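Long-range contacts in E1 (Kluyveromyces marxianus, PDB 3VX6), which is the N-terminal domain of Atg7, the E1-like enzyme that activates Atg12 for conjugation to Atg5 and Atg8 for conjugation to phosphatidylethanolamine in autophagy: residues Leu9-Ser14 / Ala213-Ile218; Pro143-Asp148 / Leu219-Lys224; Gly149-Ile154 / Ile249-Asn254. All coordinates share one frame; numbering follows the deposited sequence.

Contact 1 (Leu9-Ser14 / Ala213-Ile218)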
ATOM      1  N   LEU A   9     -10.854   5.652  14.365  1.00 58.72           N
ATOM      2  CA  LEU A   9      -9.603   4.969  14.056  1.00 55.65           C
ATOM      3  C   LEU A   9      -8.874   5.775  12.996  1.00 54.87           C
ATOM      4  O   LEU A   9      -9.425   6.050  11.934  1.00 54.02           O
ATOM      5  CB  LEU A   9      -9.879   3.560  13.523  1.00 53.81           C
ATOM      6  CG  LEU A   9      -8.686   2.822  12.917  1.00 51.63           C
ATOM      7  CD1 LEU A   9      -7.612   2.646  13.972  1.00 50.72           C
ATOM      8  CD2 LEU A   9      -9.136   1.487  12.365  1.00 49.57           C
ATOM      9  N   LYS A  10      -7.637   6.158  13.289  1.00 55.18           N
ATOM     10  CA  LYS A  10      -6.837   6.939  12.354  1.00 54.79           C
ATOM     11  C   LYS A  10      -5.828   6.048  11.650  1.00 53.17           C
ATOM     12  O   LYS A  10      -5.431   5.007  12.167  1.00 52.91           O
ATOM     13  CB  LYS A  10      -6.116   8.078  13.087  1.00 55.88           C
ATOM     14  CG  LYS A  10      -7.045   8.930  13.933  1.00 59.18           C
ATOM     15  CD  LYS A  10      -8.250   9.398  13.125  1.00 61.58           C
ATOM     16  CE  LYS A  10      -9.352   9.949  14.024  1.00 63.68           C
ATOM     17  NZ  LYS A  10     -10.595  10.281  13.256  1.00 65.66           N
ATOM     18  N   PHE A  11      -5.409   6.466  10.468  1.00 50.77           N
ATOM     19  CA  PHE A  11      -4.464   5.679   9.711  1.00 49.53           C
ATOM     20  C   PHE A  11      -3.246   6.504   9.344  1.00 49.26           C
ATOM     21  O   PHE A  11      -3.365   7.644   8.906  1.00 50.82           O
ATOM     22  CB  PHE A  11      -5.153   5.161   8.460  1.00 48.57           C
ATOM     23  CG  PHE A  11      -6.462   4.483   8.736  1.00 48.00           C
ATOM     24  CD1 PHE A  11      -6.528   3.104   8.917  1.00 48.30           C
ATOM     25  CD2 PHE A  11      -7.630   5.225   8.830  1.00 45.65           C
ATOM     26  CE1 PHE A  11      -7.744   2.474   9.188  1.00 47.00           C
ATOM     27  CE2 PHE A  11      -8.840   4.608   9.100  1.00 46.16           C
ATOM     28  CZ  PHE A  11      -8.900   3.231   9.279  1.00 46.24           C
ATOM     29  N   ALA A  12      -2.066   5.932   9.537  1.00 48.86           N
ATOM     30  CA  ALA A  12      -0.835   6.634   9.205  1.00 48.60           C
ATOM     31  C   ALA A  12      -0.636   6.570   7.705  1.00 48.17           C
ATOM     32  O   ALA A  12      -1.122   5.650   7.048  1.00 46.32           O
ATOM     33  CB  ALA A  12       0.351   5.979   9.903  1.00 48.65           C
ATOM     34  N   PRO A  13       0.056   7.561   7.136  1.00 48.60           N
ATOM     35  CA  PRO A  13       0.259   7.479   5.692  1.00 48.94           C
ATOM     36  C   PRO A  13       0.867   6.096   5.535  1.00 48.15           C
ATOM     37  O   PRO A  13       1.748   5.726   6.308  1.00 50.40           O
ATOM     38  CB  PRO A  13       1.255   8.606   5.420  1.00 49.59           C
ATOM     39  CG  PRO A  13       2.009   8.724   6.729  1.00 50.59           C
ATOM     40  CD  PRO A  13       0.891   8.619   7.730  1.00 50.27           C
ATOM     41  N   SER A  14       0.381   5.326   4.568  1.00 46.75           N
ATOM     42  CA  SER A  14       0.846   3.954   4.365  1.00 44.53           C
ATOM     43  C   SER A  14       2.329   3.731   4.041  1.00 44.39           C
ATOM     44  O   SER A  14       2.799   2.592   4.064  1.00 43.06           O
ATOM     45  CB  SER A  14      -0.006   3.280   3.283  1.00 43.73           C
ATOM     46  OG  SER A  14      -1.362   3.142   3.683  1.00 44.07           O
ATOM     47  N   ALA A 213      -2.901   3.600   6.456  1.00 42.80           N
ATOM     48  CA  ALA A 213      -4.148   3.950   5.792  1.00 41.15           C
ATOM     49  C   ALA A 213      -4.606   2.828   4.862  1.00 39.57           C
ATOM     50  O   ALA A 213      -5.751   2.793   4.417  1.00 40.14           O
ATOM     51  CB  ALA A 213      -3.964   5.256   5.000  1.00 39.13           C
ATOM     52  N   VAL A 214      -3.704   1.903   4.575  1.00 39.00           N
ATOM     53  CA  VAL A 214      -4.009   0.793   3.673  1.00 39.82           C
ATOM     54  C   VAL A 214      -4.955  -0.240   4.303  1.00 39.20           C
ATOM     55  O   VAL A 214      -5.523  -1.089   3.622  1.00 39.48           O
ATOM     56  CB  VAL A 214      -2.700   0.124   3.206  1.00 39.86           C
ATOM     57  CG1 VAL A 214      -2.301  -0.983   4.166  1.00 40.09           C
ATOM     58  CG2 VAL A 214      -2.849  -0.348   1.785  1.00 40.42           C
ATOM     59  N   THR A 215      -5.125  -0.148   5.615  1.00 38.65           N
ATOM     60  CA  THR A 215      -6.032  -1.031   6.341  1.00 38.09           C
ATOM     61  C   THR A 215      -7.488  -0.865   5.871  1.00 40.09           C
ATOM     62  O   THR A 215      -8.313  -1.788   5.984  1.00 39.61           O
ATOM     63  CB  THR A 215      -6.005  -0.734   7.853  1.00 36.44           C
ATOM     64  OG1 THR A 215      -4.656  -0.758   8.336  1.00 37.75           O
ATOM     65  CG2 THR A 215      -6.823  -1.773   8.617  1.00 35.41           C
ATOM     66  N   LYS A 216      -7.802   0.324   5.367  1.00 39.53           N
ATOM     67  CA  LYS A 216      -9.137   0.618   4.890  1.00 39.56           C
ATOM     68  C   LYS A 216      -9.503  -0.301   3.767  1.00 39.29           C
ATOM     69  O   LYS A 216     -10.657  -0.686   3.621  1.00 38.47           O
ATOM     70  CB  LYS A 216      -9.197   2.048   4.399  1.00 40.43           C
ATOM     71  CG  LYS A 216      -9.174   3.105   5.502  1.00 41.49           C
ATOM     72  CD  LYS A 216      -9.240   4.519   4.901  1.00 43.29           C
ATOM     73  CE  LYS A 216      -9.230   5.566   5.993  1.00 43.75           C
ATOM     74  NZ  LYS A 216      -8.525   6.752   5.400  1.00 46.38           N
ATOM     75  N   ASN A 217      -8.503  -0.582   2.944  1.00 37.25           N
ATOM     76  CA  ASN A 217      -8.642  -1.497   1.830  1.00 36.48           C
ATOM     77  C   ASN A 217      -9.187  -2.815   2.406  1.00 36.41           C
ATOM     78  O   ASN A 217     -10.280  -3.259   2.049  1.00 37.95           O
ATOM     79  CB  ASN A 217      -7.266  -1.718   1.191  1.00 38.26           C
ATOM     80  CG  ASN A 217      -6.630  -0.424   0.717  1.00 37.95           C
ATOM     81  OD1 ASN A 217      -7.033   0.668   1.133  1.00 38.12           O
ATOM     82  ND2 ASN A 217      -5.637  -0.536  -0.152  1.00 37.23           N
ATOM     83  N   ILE A 218      -8.432  -3.422   3.319  1.00 34.24           N
ATOM     84  CA  ILE A 218      -8.851  -4.680   3.927  1.00 33.84           C
ATOM     85  C   ILE A 218     -10.297  -4.574   4.400  1.00 34.54           C
ATOM     86  O   ILE A 218     -11.160  -5.360   3.988  1.00 32.94           O
ATOM     87  CB  ILE A 218      -7.940  -5.057   5.120  1.00 34.23           C
ATOM     88  CG1 ILE A 218      -6.482  -5.177   4.638  1.00 30.38           C
ATOM     89  CG2 ILE A 218      -8.444  -6.345   5.768  1.00 31.49           C
ATOM     90  CD1 ILE A 218      -5.450  -5.307   5.743  1.00 29.67           C
TER
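The N-terminal end region of helix 215-225 and the residues leading into it are covered by the extended N-terminal segment 9-14, with the ring of Phe11 lying against Lys216, Thr215 and Ala213. A CH-pi contact is the geometric evidence: Lys216 CG stands 3.9 Å from the centroid of the Phe11 ring. The direction is only 14° off the ring normal, so CG lies over a face, shifted somewhat toward the rim. From CG the lysine chain runs on fully extended to CE, which stays on the same side of the ring plane as CG, just outside the CD2-CE2 bond; the aliphatic part of the lysine, rather than its charged end, does most of the touching. Phe11 holds its CG anti to its own carbonyl carbon (chi1 -51°), beside the backbone N, and the ring beyond it lies against the helix. Thr215 approaches obliquely, its CB 3.9 Å from Phe11 CE1, and the two side chains cross at about a right angle. Its OG1 is hydrogen-bonded to Ser212 O. Nearer the backbone, Phe11 CB packs on Ala213 CB at 3.7 Å.

One backbone hydrogen bond ties the segments: Ala213 N donates to Ala12 O over 2.8 Å, with 153° at the hydrogen, and the donor lies in the carbonyl plane. At its start the N-terminal segment is held as well: Leu9 is backbone hydrogen-bonded to Tyr152 of strand 151-159. Beyond Pro13, Ser14 OG lies 3.6 Å from Ala213 CB.

Contact 2 (Pro143-Asp148 / Leu219-Lys224)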
ATOM      1  N   PRO A 143      -2.820   3.719  -2.776  1.00 34.87           N
ATOM      2  CA  PRO A 143      -4.265   3.828  -2.642  1.00 35.26           C
ATOM      3  C   PRO A 143      -4.855   3.242  -1.390  1.00 35.93           C
ATOM      4  O   PRO A 143      -4.612   2.093  -1.023  1.00 33.52           O
ATOM      5  CB  PRO A 143      -4.780   3.160  -3.908  1.00 35.43           C
ATOM      6  CG  PRO A 143      -3.732   3.470  -4.870  1.00 33.29           C
ATOM      7  CD  PRO A 143      -2.497   3.121  -4.074  1.00 33.90           C
ATOM      8  N   SER A 144      -5.626   4.097  -0.739  1.00 38.38           N
ATOM      9  CA  SER A 144      -6.330   3.800   0.489  1.00 40.09           C
ATOM     10  C   SER A 144      -7.781   4.162   0.180  1.00 40.36           C
ATOM     11  O   SER A 144      -8.149   5.335   0.138  1.00 40.83           O
ATOM     12  CB  SER A 144      -5.785   4.672   1.619  1.00 40.35           C
ATOM     13  OG  SER A 144      -6.678   4.671   2.716  1.00 46.22           O
ATOM     14  N   PHE A 145      -8.601   3.151  -0.062  1.00 40.97           N
ATOM     15  CA  PHE A 145      -9.994   3.395  -0.382  1.00 40.09           C
ATOM     16  C   PHE A 145     -10.923   2.997   0.742  1.00 40.81           C
ATOM     17  O   PHE A 145     -10.552   2.252   1.649  1.00 40.50           O
ATOM     18  CB  PHE A 145     -10.382   2.629  -1.633  1.00 38.14           C
ATOM     19  CG  PHE A 145     -10.011   1.184  -1.580  1.00 37.74           C
ATOM     20  CD1 PHE A 145      -8.738   0.765  -1.963  1.00 37.06           C
ATOM     21  CD2 PHE A 145     -10.932   0.233  -1.147  1.00 35.15           C
ATOM     22  CE1 PHE A 145      -8.396  -0.582  -1.917  1.00 37.60           C
ATOM     23  CE2 PHE A 145     -10.600  -1.106  -1.097  1.00 33.17           C
ATOM     24  CZ  PHE A 145      -9.333  -1.520  -1.482  1.00 35.69           C
ATOM     25  N   GLN A 146     -12.147   3.499   0.646  1.00 42.80           N
ATOM     26  CA  GLN A 146     -13.188   3.245   1.624  1.00 43.83           C
ATOM     27  C   GLN A 146     -14.504   3.773   1.071  1.00 45.93           C
ATOM     28  O   GLN A 146     -14.525   4.512   0.089  1.00 46.81           O
ATOM     29  CB  GLN A 146     -12.877   3.986   2.911  1.00 44.71           C
ATOM     30  CG  GLN A 146     -12.841   5.485   2.729  1.00 45.91           C
ATOM     31  CD  GLN A 146     -12.905   6.211   4.041  1.00 47.51           C
ATOM     32  OE1 GLN A 146     -11.954   6.201   4.820  1.00 47.94           O
ATOM     33  NE2 GLN A 146     -14.039   6.841   4.305  1.00 50.91           N
ATOM     34  N   SER A 147     -15.606   3.394   1.703  1.00 47.74           N
ATOM     35  CA  SER A 147     -16.908   3.878   1.279  1.00 48.11           C
ATOM     36  C   SER A 147     -16.964   5.370   1.613  1.00 47.59           C
ATOM     37  O   SER A 147     -16.448   5.806   2.643  1.00 45.28           O
ATOM     38  CB  SER A 147     -18.012   3.128   2.025  1.00 50.14           C
ATOM     39  OG  SER A 147     -19.281   3.709   1.775  1.00 54.36           O
ATOM     40  N   ASP A 148     -17.589   6.150   0.740  1.00 49.26           N
ATOM     41  CA  ASP A 148     -17.708   7.596   0.939  1.00 50.97           C
ATOM     42  C   ASP A 148     -18.459   7.951   2.229  1.00 50.02           C
ATOM     43  O   ASP A 148     -19.630   7.609   2.399  1.00 50.94           O
ATOM     44  CB  ASP A 148     -18.422   8.220  -0.263  1.00 54.30           C
ATOM     45  CG  ASP A 148     -17.912   9.610  -0.586  1.00 58.20           C
ATOM     46  OD1 ASP A 148     -18.443  10.232  -1.533  1.00 60.75           O
ATOM     47  OD2 ASP A 148     -16.976  10.077   0.101  1.00 59.25           O
ATOM     48  N   LEU A 219     -10.565  -3.579   5.237  1.00 34.52           N
ATOM     49  CA  LEU A 219     -11.912  -3.373   5.741  1.00 33.93           C
ATOM     50  C   LEU A 219     -12.937  -3.270   4.630  1.00 33.70           C
ATOM     51  O   LEU A 219     -13.917  -3.995   4.608  1.00 34.90           O
ATOM     52  CB  LEU A 219     -11.965  -2.114   6.590  1.00 33.78           C
ATOM     53  CG  LEU A 219     -11.161  -2.294   7.865  1.00 34.98           C
ATOM     54  CD1 LEU A 219     -10.941  -0.960   8.543  1.00 35.52           C
ATOM     55  CD2 LEU A 219     -11.905  -3.264   8.766  1.00 37.74           C
ATOM     56  N   THR A 220     -12.709  -2.365   3.697  1.00 33.92           N
ATOM     57  CA  THR A 220     -13.647  -2.183   2.611  1.00 33.00           C
ATOM     58  C   THR A 220     -13.907  -3.488   1.849  1.00 33.40           C
ATOM     59  O   THR A 220     -15.050  -3.831   1.536  1.00 31.96           O
ATOM     60  CB  THR A 220     -13.129  -1.097   1.653  1.00 32.81           C
ATOM     61  OG1 THR A 220     -13.047   0.146   2.355  1.00 32.90           O
ATOM     62  CG2 THR A 220     -14.051  -0.941   0.460  1.00 32.99           C
ATOM     63  N   VAL A 221     -12.855  -4.231   1.552  1.00 32.12           N
ATOM     64  CA  VAL A 221     -13.067  -5.457   0.810  1.00 32.16           C
ATOM     65  C   VAL A 221     -13.735  -6.531   1.651  1.00 33.29           C
ATOM     66  O   VAL A 221     -14.761  -7.094   1.284  1.00 34.47           O
ATOM     67  CB  VAL A 221     -11.759  -5.993   0.261  1.00 30.12           C
ATOM     68  CG1 VAL A 221     -12.014  -7.314  -0.421  1.00 26.57           C
ATOM     69  CG2 VAL A 221     -11.156  -4.976  -0.699  1.00 26.88           C
ATOM     70  N   TRP A 222     -13.137  -6.823   2.786  1.00 34.06           N
ATOM     71  CA  TRP A 222     -13.683  -7.823   3.663  1.00 37.22           C
ATOM     72  C   TRP A 222     -15.171  -7.530   3.954  1.00 38.57           C
ATOM     73  O   TRP A 222     -15.982  -8.451   4.064  1.00 38.08           O
ATOM     74  CB  TRP A 222     -12.860  -7.817   4.938  1.00 38.84           C
ATOM     75  CG  TRP A 222     -13.027  -8.997   5.783  1.00 39.43           C
ATOM     76  CD1 TRP A 222     -13.764 -10.123   5.514  1.00 38.89           C
ATOM     77  CD2 TRP A 222     -12.457  -9.183   7.072  1.00 39.14           C
ATOM     78  NE1 TRP A 222     -13.683 -10.996   6.572  1.00 39.10           N
ATOM     79  CE2 TRP A 222     -12.884 -10.442   7.543  1.00 37.96           C
ATOM     80  CE3 TRP A 222     -11.620  -8.407   7.879  1.00 38.80           C
ATOM     81  CZ2 TRP A 222     -12.510 -10.937   8.786  1.00 38.87           C
ATOM     82  CZ3 TRP A 222     -11.248  -8.898   9.112  1.00 38.88           C
ATOM     83  CH2 TRP A 222     -11.690 -10.152   9.556  1.00 40.25           C
ATOM     84  N   SER A 223     -15.508  -6.242   4.058  1.00 38.86           N
ATOM     85  CA  SER A 223     -16.869  -5.777   4.325  1.00 40.11           C
ATOM     86  C   SER A 223     -17.889  -6.270   3.321  1.00 41.03           C
ATOM     87  O   SER A 223     -18.913  -6.835   3.685  1.00 42.65           O
ATOM     88  CB  SER A 223     -16.934  -4.246   4.315  1.00 40.08           C
ATOM     89  OG  SER A 223     -16.393  -3.683   5.489  1.00 44.64           O
ATOM     90  N   LYS A 224     -17.620  -6.011   2.054  1.00 41.24           N
ATOM     91  CA  LYS A 224     -18.526  -6.404   0.999  1.00 43.18           C
ATOM     92  C   LYS A 224     -18.575  -7.919   0.792  1.00 43.19           C
ATOM     93  O   LYS A 224     -19.613  -8.460   0.410  1.00 44.33           O
ATOM     94  CB  LYS A 224     -18.133  -5.679  -0.298  1.00 44.58           C
ATOM     95  CG  LYS A 224     -18.400  -4.175  -0.241  1.00 48.22           C
ATOM     96  CD  LYS A 224     -17.818  -3.430  -1.432  1.00 51.03           C
ATOM     97  CE  LYS A 224     -17.913  -1.910  -1.249  1.00 54.32           C
ATOM     98  NZ  LYS A 224     -19.263  -1.341  -1.555  1.00 55.85           N
TER
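Phe145, in the segment that continues strand 135-144, sets the edge of its ring against Thr220 and Val221 of helix 215-225. Its CB carries CG between the backbone N and the carbonyl carbon (chi1 51°), and the ring beyond then reaches the helix by one side. On that side CD2 lies 3.7 Å from Thr220 CG2. The next atom round, CE2, meets Thr220 CB at 3.7 Å and also Val221 CG2 at 3.9 Å. At the tip, CZ is 4.0 Å from Val221 CG2. Both methyl groups lie near the ring plane, so this is contact at the edge and not over a face. An alanine here would probably leave Thr220 CG2 and Val221 CG2 without their aromatic neighbour and open a gap beside the helix.

The backbones approach as well, Gln146 CA and Thr220 CA being 5.5 Å apart; the threonine side chain comes close too, its OG1 3.3 Å from Phe145 O. That hydroxyl is hydrogen-bonded to Lys216 O, one turn back in its own helix. One turn of the helix before Val221, Asn217 takes a hydrogen bond from Phe145 N through OD1 and gives one to Pro143 O through ND2, tying 143-145 to the helix. Phe145 also touches Leu108, and Val221 touches Leu113, so the buried contact lies where segment 143-148, continuing strand 135-144, meets helices 97-114 and 215-225.

Contact 3 (Gly149-Ile154 / Ile249-Asn254)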
ATOM      1  N   GLY A 149     -17.779   8.645   3.136  1.00 49.02           N
ATOM      2  CA  GLY A 149     -18.403   9.018   4.390  1.00 47.34           C
ATOM      3  C   GLY A 149     -18.134   7.963   5.440  1.00 46.71           C
ATOM      4  O   GLY A 149     -18.489   8.113   6.613  1.00 47.77           O
ATOM      5  N   ALA A 150     -17.487   6.886   5.017  1.00 46.55           N
ATOM      6  CA  ALA A 150     -17.173   5.802   5.926  1.00 46.02           C
ATOM      7  C   ALA A 150     -16.137   6.249   6.936  1.00 45.94           C
ATOM      8  O   ALA A 150     -15.297   7.104   6.667  1.00 45.97           O
ATOM      9  CB  ALA A 150     -16.673   4.573   5.156  1.00 46.97           C
ATOM     10  N   THR A 151     -16.234   5.668   8.116  1.00 46.29           N
ATOM     11  CA  THR A 151     -15.333   5.954   9.206  1.00 46.34           C
ATOM     12  C   THR A 151     -15.156   4.609   9.900  1.00 47.07           C
ATOM     13  O   THR A 151     -15.918   3.667   9.642  1.00 45.31           O
ATOM     14  CB  THR A 151     -15.945   7.006  10.146  1.00 47.04           C
ATOM     15  OG1 THR A 151     -17.363   7.070   9.932  1.00 49.77           O
ATOM     16  CG2 THR A 151     -15.347   8.375   9.863  1.00 46.84           C
ATOM     17  N   TYR A 152     -14.147   4.499  10.757  1.00 47.58           N
ATOM     18  CA  TYR A 152     -13.895   3.236  11.433  1.00 48.43           C
ATOM     19  C   TYR A 152     -13.502   3.439  12.871  1.00 50.32           C
ATOM     20  O   TYR A 152     -12.701   4.317  13.176  1.00 50.80           O
ATOM     21  CB  TYR A 152     -12.755   2.483  10.756  1.00 45.65           C
ATOM     22  CG  TYR A 152     -12.875   2.401   9.269  1.00 44.29           C
ATOM     23  CD1 TYR A 152     -13.393   1.267   8.665  1.00 44.75           C
ATOM     24  CD2 TYR A 152     -12.490   3.471   8.454  1.00 42.53           C
ATOM     25  CE1 TYR A 152     -13.526   1.189   7.286  1.00 45.27           C
ATOM     26  CE2 TYR A 152     -12.626   3.401   7.068  1.00 43.42           C
ATOM     27  CZ  TYR A 152     -13.146   2.254   6.497  1.00 43.73           C
ATOM     28  OH  TYR A 152     -13.311   2.154   5.140  1.00 46.78           O
ATOM     29  N   GLN A 153     -14.067   2.607  13.741  1.00 52.25           N
ATOM     30  CA  GLN A 153     -13.760   2.615  15.162  1.00 53.26           C
ATOM     31  C   GLN A 153     -13.174   1.253  15.461  1.00 52.52           C
ATOM     32  O   GLN A 153     -13.635   0.242  14.931  1.00 51.92           O
ATOM     33  CB  GLN A 153     -15.015   2.763  16.020  1.00 57.00           C
ATOM     34  CG  GLN A 153     -15.420   4.177  16.380  1.00 62.33           C
ATOM     35  CD  GLN A 153     -16.697   4.587  15.683  1.00 64.61           C
ATOM     36  OE1 GLN A 153     -16.662   5.259  14.652  1.00 66.27           O
ATOM     37  NE2 GLN A 153     -17.835   4.164  16.227  1.00 66.05           N
ATOM     38  N   ILE A 154     -12.145   1.222  16.290  1.00 51.76           N
ATOM     39  CA  ILE A 154     -11.577  -0.048  16.681  1.00 50.48           C
ATOM     40  C   ILE A 154     -12.414  -0.397  17.893  1.00 50.00           C
ATOM     41  O   ILE A 154     -12.347   0.282  18.914  1.00 50.26           O
ATOM     42  CB  ILE A 154     -10.089   0.068  17.095  1.00 52.08           C
ATOM     43  CG1 ILE A 154      -9.211   0.226  15.848  1.00 53.01           C
ATOM     44  CG2 ILE A 154      -9.661  -1.167  17.889  1.00 49.90           C
ATOM     45  CD1 ILE A 154      -7.714   0.269  16.149  1.00 53.03           C
ATOM     46  N   ILE A 249     -17.215  -0.662  10.717  1.00 44.35           N
ATOM     47  CA  ILE A 249     -17.258   0.355   9.678  1.00 45.27           C
ATOM     48  C   ILE A 249     -18.523   1.199   9.853  1.00 47.13           C
ATOM     49  O   ILE A 249     -19.627   0.661   9.955  1.00 47.61           O
ATOM     50  CB  ILE A 249     -17.306  -0.258   8.256  1.00 44.63           C
ATOM     51  CG1 ILE A 249     -15.978  -0.925   7.907  1.00 44.59           C
ATOM     52  CG2 ILE A 249     -17.605   0.825   7.245  1.00 42.81           C
ATOM     53  CD1 ILE A 249     -15.970  -2.394   8.103  1.00 45.52           C
ATOM     54  N   ASN A 250     -18.369   2.518   9.891  1.00 48.59           N
ATOM     55  CA  ASN A 250     -19.530   3.390  10.024  1.00 49.35           C
ATOM     56  C   ASN A 250     -19.879   3.976   8.672  1.00 50.42           C
ATOM     57  O   ASN A 250     -18.995   4.425   7.940  1.00 49.71           O
ATOM     58  CB  ASN A 250     -19.249   4.532  10.993  1.00 47.94           C
ATOM     59  CG  ASN A 250     -18.590   4.065  12.255  1.00 47.31           C
ATOM     60  OD1 ASN A 250     -19.089   3.172  12.937  1.00 50.53           O
ATOM     61  ND2 ASN A 250     -17.460   4.674  12.584  1.00 46.23           N
ATOM     62  N   ASN A 251     -21.164   3.959   8.335  1.00 52.30           N
ATOM     63  CA  ASN A 251     -21.622   4.535   7.076  1.00 54.37           C
ATOM     64  C   ASN A 251     -20.858   3.946   5.908  1.00 54.94           C
ATOM     65  O   ASN A 251     -20.605   4.635   4.915  1.00 55.72           O
ATOM     66  CB  ASN A 251     -21.393   6.046   7.099  1.00 55.87           C
ATOM     67  CG  ASN A 251     -21.676   6.652   8.463  1.00 57.41           C
ATOM     68  OD1 ASN A 251     -22.820   6.668   8.917  1.00 58.74           O
ATOM     69  ND2 ASN A 251     -20.629   7.144   9.132  1.00 57.78           N
ATOM     70  N   GLY A 252     -20.484   2.678   6.028  1.00 54.82           N
ATOM     71  CA  GLY A 252     -19.737   2.047   4.960  1.00 55.81           C
ATOM     72  C   GLY A 252     -20.599   1.641   3.784  1.00 56.50           C
ATOM     73  O   GLY A 252     -20.116   1.026   2.832  1.00 56.20           O
ATOM     74  N   ASN A 253     -21.873   2.002   3.817  1.00 57.23           N
ATOM     75  CA  ASN A 253     -22.731   1.599   2.729  1.00 59.23           C
ATOM     76  C   ASN A 253     -22.942   2.537   1.559  1.00 57.77           C
ATOM     77  O   ASN A 253     -23.677   2.204   0.631  1.00 59.05           O
ATOM     78  CB  ASN A 253     -24.067   1.136   3.286  1.00 63.39           C
ATOM     79  CG  ASN A 253     -24.195  -0.375   3.254  1.00 68.48           C
ATOM     80  OD1 ASN A 253     -24.843  -0.932   2.363  1.00 71.57           O
ATOM     81  ND2 ASN A 253     -23.547  -1.051   4.208  1.00 67.96           N
ATOM     82  N   ASN A 254     -22.291   3.692   1.566  1.00 55.35           N
ATOM     83  CA  ASN A 254     -22.464   4.608   0.445  1.00 52.66           C
ATOM     84  C   ASN A 254     -21.934   3.980  -0.852  1.00 51.03           C
ATOM     85  O   ASN A 254     -20.935   3.268  -0.835  1.00 50.44           O
ATOM     86  CB  ASN A 254     -21.755   5.932   0.722  1.00 50.39           C
ATOM     87  CG  ASN A 254     -21.921   6.915  -0.412  1.00 50.42           C
ATOM     88  OD1 ASN A 254     -21.156   6.906  -1.378  1.00 50.27           O
ATOM     89  ND2 ASN A 254     -22.943   7.759  -0.318  1.00 51.05           N
TER
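Thr151 O accepts a short hydrogen bond from Asn250 N, 2.7 Å long. The bond is almost straight, 176° at the hydrogen, although the donor is tilted 30° from the carbonyl plane. The return bond, Thr151 N to Asn250 O, measures 3.0 Å and is more bent, at 148°. Two bonds between the same residues define an antiparallel hydrogen-bonded pair. Asn250 O has a further neighbour in Ala150 CA, which makes a CA-H...O contact with it.

The next pair, Tyr152 with Ile249, is of the non-hydrogen-bonded kind, and its CA atoms are 4.8 Å apart. Here the side chains run side by side in the same direction, with Ile249 CG1 3.5 Å from Tyr152 CD1 and close to CE1 as well, oblique to the ring. The pairing belongs to the mixed six-stranded sheet in which strand 151-159 is one of the two outermost strands within the chain and strand 243-250 is its neighbour. Tyr152 and Ile249 occupy the face of this sheet packed by helix 215-225: the tyrosine touches Leu219 and Thr220, the isoleucine Ser223. Thr151 and Asn250 project from the other face, where their side chains cross at about a right angle.

Beyond the paired residues strand 243-250 gives way to a type I beta turn from Asn251 to Asn254. Asn251 ND2 makes two weak bonds, each 3.4 Å long, to Gly149 O and to Thr151 OG1. Gly149, in the loop ahead of strand 151-159, has backbone angles at which a CB would press on the carbonyl oxygen of the residue before. At Gly252 a side chain would run into Ile249 CG2, and its CA instead packs 4.0 Å from Ala150 CB.

In the fold
Helix 215-225 serves both contact 1, toward its start, and contact 2, further along it; their centres are about 10 Å apart. The two are bridged by a probable hydrogen bond of 2.7 Å from Ser144 OG to Ala213 O. Contact 3 is centred about 9 Å from contact 2 and 13 Å from contact 1, and its segment 149-154 follows directly on residues 143-148. Tyr152 connects it to contact 1 through its ring as well, CD2 lying 3.7 Å from Phe11 CZ. Between contacts 2 and 3, Ser147 OG is probably hydrogen-bonded to Asn254 O at 3.1 Å.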